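Local coordinates for protein escJ (Escherichia coli, PDB 1YJ7) that probably helps form the membrane-associated ring platform on which the type III secretion system of enteropathogenic E. coli assembles, at residues L5-E13 with A50-K61. The protein carries 3 engineered substitutions. Sequence-based numbering, arbitrary orientation. Where two conformers were deposited one is given.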
loop_
_atom_site.group_PDB
_atom_site.type_symbol
_atom_site.label_atom_id
_atom_site.label_comp_id
_atom_site.label_asym_id
_atom_site.label_seq_id
_atom_site.Cartn_x
_atom_site.Cartn_y
_atom_site.Cartn_z
ATOM N N LEU D 5 3.491 11.647 -22.481
ATOM C CA LEU D 5 3.510 11.942 -21.049
ATOM C C LEU D 5 2.117 11.675 -20.470
ATOM O O LEU D 5 1.925 10.718 -19.709
ATOM C CB LEU D 5 3.948 13.394 -20.787
ATOM C CG LEU D 5 5.394 13.736 -21.117
ATOM C CD1 LEU D 5 5.704 15.186 -20.833
ATOM C CD2 LEU D 5 6.361 12.836 -20.398
ATOM N N TYR D 6 1.146 12.510 -20.847
ATOM C CA TYR D 6 -0.231 12.427 -20.356
ATOM C C TYR D 6 -1.229 12.815 -21.430
ATOM O O TYR D 6 -0.931 13.649 -22.294
ATOM C CB TYR D 6 -0.457 13.322 -19.128
ATOM C CG TYR D 6 0.398 12.919 -17.969
ATOM C CD1 TYR D 6 1.585 13.576 -17.673
ATOM C CD2 TYR D 6 0.061 11.807 -17.205
ATOM C CE1 TYR D 6 2.390 13.164 -16.612
ATOM C CE2 TYR D 6 0.862 11.394 -16.162
ATOM C CZ TYR D 6 2.011 12.052 -15.865
ATOM O OH TYR D 6 2.784 11.582 -14.812
ATOM N N THR D 7 -2.398 12.190 -21.351
ATOM C CA THR D 7 -3.577 12.513 -22.144
ATOM C C THR D 7 -4.674 12.996 -21.205
ATOM O O THR D 7 -4.559 12.906 -19.985
ATOM C CB THR D 7 -4.072 11.264 -22.907
ATOM O OG1 THR D 7 -4.576 10.302 -21.968
ATOM C CG2 THR D 7 -2.930 10.535 -23.601
ATOM N N GLY D 8 -5.743 13.535 -21.779
ATOM C CA GLY D 8 -6.925 13.895 -21.019
ATOM C C GLY D 8 -6.766 15.102 -20.140
ATOM O O GLY D 8 -7.498 15.269 -19.171
ATOM N N LEU D 9 -5.791 15.954 -20.458
ATOM C CA LEU D 9 -5.466 17.069 -19.592
ATOM C C LEU D 9 -6.377 18.249 -19.882
ATOM O O LEU D 9 -6.719 18.514 -21.039
ATOM C CB LEU D 9 -4.012 17.520 -19.789
ATOM C CG LEU D 9 -2.916 16.505 -19.463
ATOM C CD1 LEU D 9 -1.554 17.034 -19.896
ATOM C CD2 LEU D 9 -2.951 16.167 -17.975
ATOM N N THR D 10 -6.735 18.975 -18.839
ATOM C CA THR D 10 -7.412 20.255 -19.021
ATOM C C THR D 10 -6.445 21.239 -19.662
ATOM O O THR D 10 -5.234 21.025 -19.681
ATOM C CB THR D 10 -7.913 20.845 -17.698
ATOM O OG1 THR D 10 -6.801 21.163 -16.873
ATOM C CG2 THR D 10 -8.759 19.836 -16.896
ATOM N N GLU D 11 -6.989 22.339 -20.156
ATOM C CA GLU D 11 -6.167 23.382 -20.748
ATOM C C GLU D 11 -5.159 23.908 -19.754
ATOM O O GLU D 11 -3.995 24.114 -20.089
ATOM C CB GLU D 11 -7.051 24.517 -21.271
ATOM C CG GLU D 11 -7.776 24.117 -22.536
ATOM C CD GLU D 11 -8.721 25.185 -23.056
ATOM O OE1 GLU D 11 -9.311 24.959 -24.142
ATOM O OE2 GLU D 11 -8.867 26.235 -22.390
ATOM N N LYS D 12 -5.607 24.140 -18.527
ATOM C CA LYS D 12 -4.749 24.733 -17.512
ATOM C C LYS D 12 -3.642 23.779 -17.109
ATOM O O LYS D 12 -2.499 24.194 -17.033
ATOM C CB LYS D 12 -5.556 25.147 -16.287
ATOM C CG LYS D 12 -4.732 25.657 -15.124
ATOM C CD LYS D 12 -5.652 25.977 -13.938
ATOM C CE LYS D 12 -4.938 25.916 -12.619
ATOM N NZ LYS D 12 -5.927 26.152 -11.492
ATOM N N GLU D 13 -3.974 22.516 -16.873
ATOM C CA GLU D 13 -2.961 21.529 -16.466
ATOM C C GLU D 13 -1.907 21.374 -17.577
ATOM O O GLU D 13 -0.699 21.391 -17.324
ATOM C CB GLU D 13 -3.549 20.206 -16.004
ATOM C CG GLU D 13 -2.472 19.316 -15.405
ATOM C CD GLU D 13 -2.852 18.663 -14.097
ATOM O OE1 GLU D 13 -3.939 18.075 -14.032
ATOM O OE2 GLU D 13 -2.043 18.726 -13.151
ATOM N N ALA D 50 12.062 14.952 -18.258
ATOM C CA ALA D 50 10.710 15.507 -18.193
ATOM C C ALA D 50 9.931 14.979 -16.991
ATOM O O ALA D 50 9.295 15.733 -16.283
ATOM C CB ALA D 50 9.950 15.229 -19.467
ATOM N N ILE D 51 9.971 13.672 -16.784
ATOM C CA ILE D 51 9.289 13.072 -15.660
ATOM C C ILE D 51 9.871 13.557 -14.321
ATOM O O ILE D 51 9.118 13.760 -13.351
ATOM C CB ILE D 51 9.329 11.525 -15.808
ATOM C CG1 ILE D 51 8.488 11.109 -17.026
ATOM C CG2 ILE D 51 8.804 10.838 -14.544
ATOM C CD1 ILE D 51 7.048 11.569 -17.020
ATOM N N THR D 52 11.182 13.757 -14.262
ATOM C CA THR D 52 11.822 14.261 -13.035
ATOM C C THR D 52 11.290 15.663 -12.719
ATOM O O THR D 52 10.885 15.946 -11.591
ATOM C CB THR D 52 13.348 14.283 -13.170
ATOM O OG1 THR D 52 13.841 12.942 -13.371
ATOM C CG2 THR D 52 14.024 14.767 -11.865
ATOM N N ILE D 53 11.279 16.521 -13.730
ATOM C CA ILE D 53 10.796 17.892 -13.578
ATOM C C ILE D 53 9.334 17.903 -13.175
ATOM O O ILE D 53 8.951 18.615 -12.245
ATOM C CB ILE D 53 11.017 18.712 -14.899
ATOM C CG1 ILE D 53 12.502 18.968 -15.113
ATOM C CG2 ILE D 53 10.261 20.073 -14.829
ATOM C CD1 ILE D 53 12.864 19.361 -16.537
ATOM N N LEU D 54 8.502 17.096 -13.835
ATOM C CA LEU D 54 7.092 17.071 -13.472
ATOM C C LEU D 54 6.893 16.518 -12.061
ATOM O O LEU D 54 6.137 17.079 -11.272
ATOM C CB LEU D 54 6.281 16.276 -14.459
ATOM C CG LEU D 54 6.250 16.871 -15.863
ATOM C CD1 LEU D 54 5.495 15.927 -16.786
ATOM C CD2 LEU D 54 5.644 18.270 -15.882
ATOM N N ASN D 55 7.592 15.447 -11.752
ATOM C CA ASN D 55 7.510 14.852 -10.407
ATOM C C ASN D 55 7.905 15.837 -9.303
ATOM O O ASN D 55 7.174 15.986 -8.313
ATOM C CB ASN D 55 8.124 13.450 -10.375
ATOM C CG ASN D 55 7.143 12.391 -10.950
ATOM O OD1 ASN D 55 6.923 12.315 -12.166
ATOM N ND2 ASN D 55 6.485 11.638 -10.061
ATOM N N ASN D 56 9.020 16.536 -9.514
ATOM C CA ASN D 56 9.573 17.454 -8.516
ATOM C C ASN D 56 8.642 18.647 -8.297
ATOM O O ASN D 56 8.677 19.283 -7.258
ATOM C CB ASN D 56 10.959 17.935 -8.923
ATOM C CG ASN D 56 12.034 16.862 -8.783
ATOM O OD1 ASN D 56 11.766 15.734 -8.376
ATOM N ND2 ASN D 56 13.265 17.220 -9.129
ATOM N N ASN D 57 7.797 18.933 -9.284
ATOM C CA ASN D 57 6.870 20.059 -9.213
ATOM C C ASN D 57 5.429 19.665 -8.932
ATOM O O ASN D 57 4.529 20.509 -8.987
ATOM C CB ASN D 57 6.976 20.886 -10.496
ATOM C CG ASN D 57 8.227 21.711 -10.531
ATOM O OD1 ASN D 57 8.261 22.806 -9.960
ATOM N ND2 ASN D 57 9.293 21.174 -11.124
ATOM N N GLY D 58 5.219 18.384 -8.644
ATOM C CA GLY D 58 3.940 17.873 -8.212
ATOM C C GLY D 58 2.905 17.716 -9.292
ATOM O O GLY D 58 1.704 17.785 -8.988
ATOM N N PHE D 59 3.358 17.508 -10.536
ATOM C CA PHE D 59 2.468 17.293 -11.676
ATOM C C PHE D 59 2.451 15.833 -12.142
ATOM O O PHE D 59 3.511 15.188 -12.156
ATOM C CB PHE D 59 2.940 18.128 -12.858
ATOM C CG PHE D 59 2.648 19.588 -12.731
ATOM C CD1 PHE D 59 3.667 20.485 -12.475
ATOM C CD2 PHE D 59 1.361 20.076 -12.912
ATOM C CE1 PHE D 59 3.416 21.843 -12.376
ATOM C CE2 PHE D 59 1.111 21.427 -12.809
ATOM C CZ PHE D 59 2.136 22.314 -12.553
ATOM N N PRO D 60 1.289 15.322 -12.563
ATOM C CA PRO D 60 0.006 16.034 -12.510
ATOM C C PRO D 60 -0.561 16.138 -11.091
ATOM O O PRO D 60 -0.272 15.304 -10.236
ATOM C CB PRO D 60 -0.913 15.164 -13.384
ATOM C CG PRO D 60 -0.375 13.814 -13.237
ATOM C CD PRO D 60 1.126 13.977 -13.137
ATOM N N LYS D 61 -1.367 17.165 -10.856
ATOM C CA LYS D 61 -1.856 17.456 -9.518
ATOM C C LYS D 61 -2.838 16.393 -9.087
ATOM O O LYS D 61 -3.699 15.979 -9.848
ATOM C CB LYS D 61 -2.514 18.832 -9.463
ATOM C CG LYS D 61 -1.592 19.976 -9.826
ATOM C CD LYS D 61 -0.665 20.340 -8.698
ATOM C CE LYS D 61 0.233 21.501 -9.082
ATOM N NZ LYS D 61 1.583 21.344 -8.483
HETATM O O HOH W 1 4.554 13.241 -13.869
#
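L5 and Y6 pack on A50, I51, L54 and P60 in a mixed apolar and polar contact within the small N-terminal alpha/beta domain. It joins strand 3-9 and the start of helix 11-23 to helix 47-56 and the turn that follows it. L5 splits its branches over the helix: CD2 meets I51 CD1 at 3.7 Å, while CD1 rests against L54 CD1. L54 CD1 also lies at the edge of the Y6 ring. P60 stands crosswise over one face of that ring in a CH-pi contact, with CG 4.2 Å from the ring centroid. A cis peptide bond precedes P60. The Y6 hydroxyl donates a hydrogen bond to a water in the plane of the ring (OH to water O 2.6 Å), and this water donates to F59 O. Helix 47-56 ends in a Schellman motif with G58 as C-prime, where F59 N hydrogen-bonds L54 O and G58 N hydrogen-bonds N55 O. The second polar link comes from E13. Its CG lies anti to the backbone N (chi1 -171°), and in the conformer given a bend at chi2 brings E13 OE2 to K61 N at 2.9 Å. This bond is nearly straight (174°) and meets the syn side of the carboxylate, somewhat out of its plane. In that conformer the same oxygen lies in plane at the edge of the F59 ring. T10 OG1 caps helix 11-23 by accepting from E13 N. N15 of a second subunit packs on Y6 and I51, and its ND2 hydrogen-bonds L5 O. The turn is thus tied at F59 O to the strand through a water and, in the given conformer, at K61 N to helix 11-23, flanking P60; this probably restrains it against both.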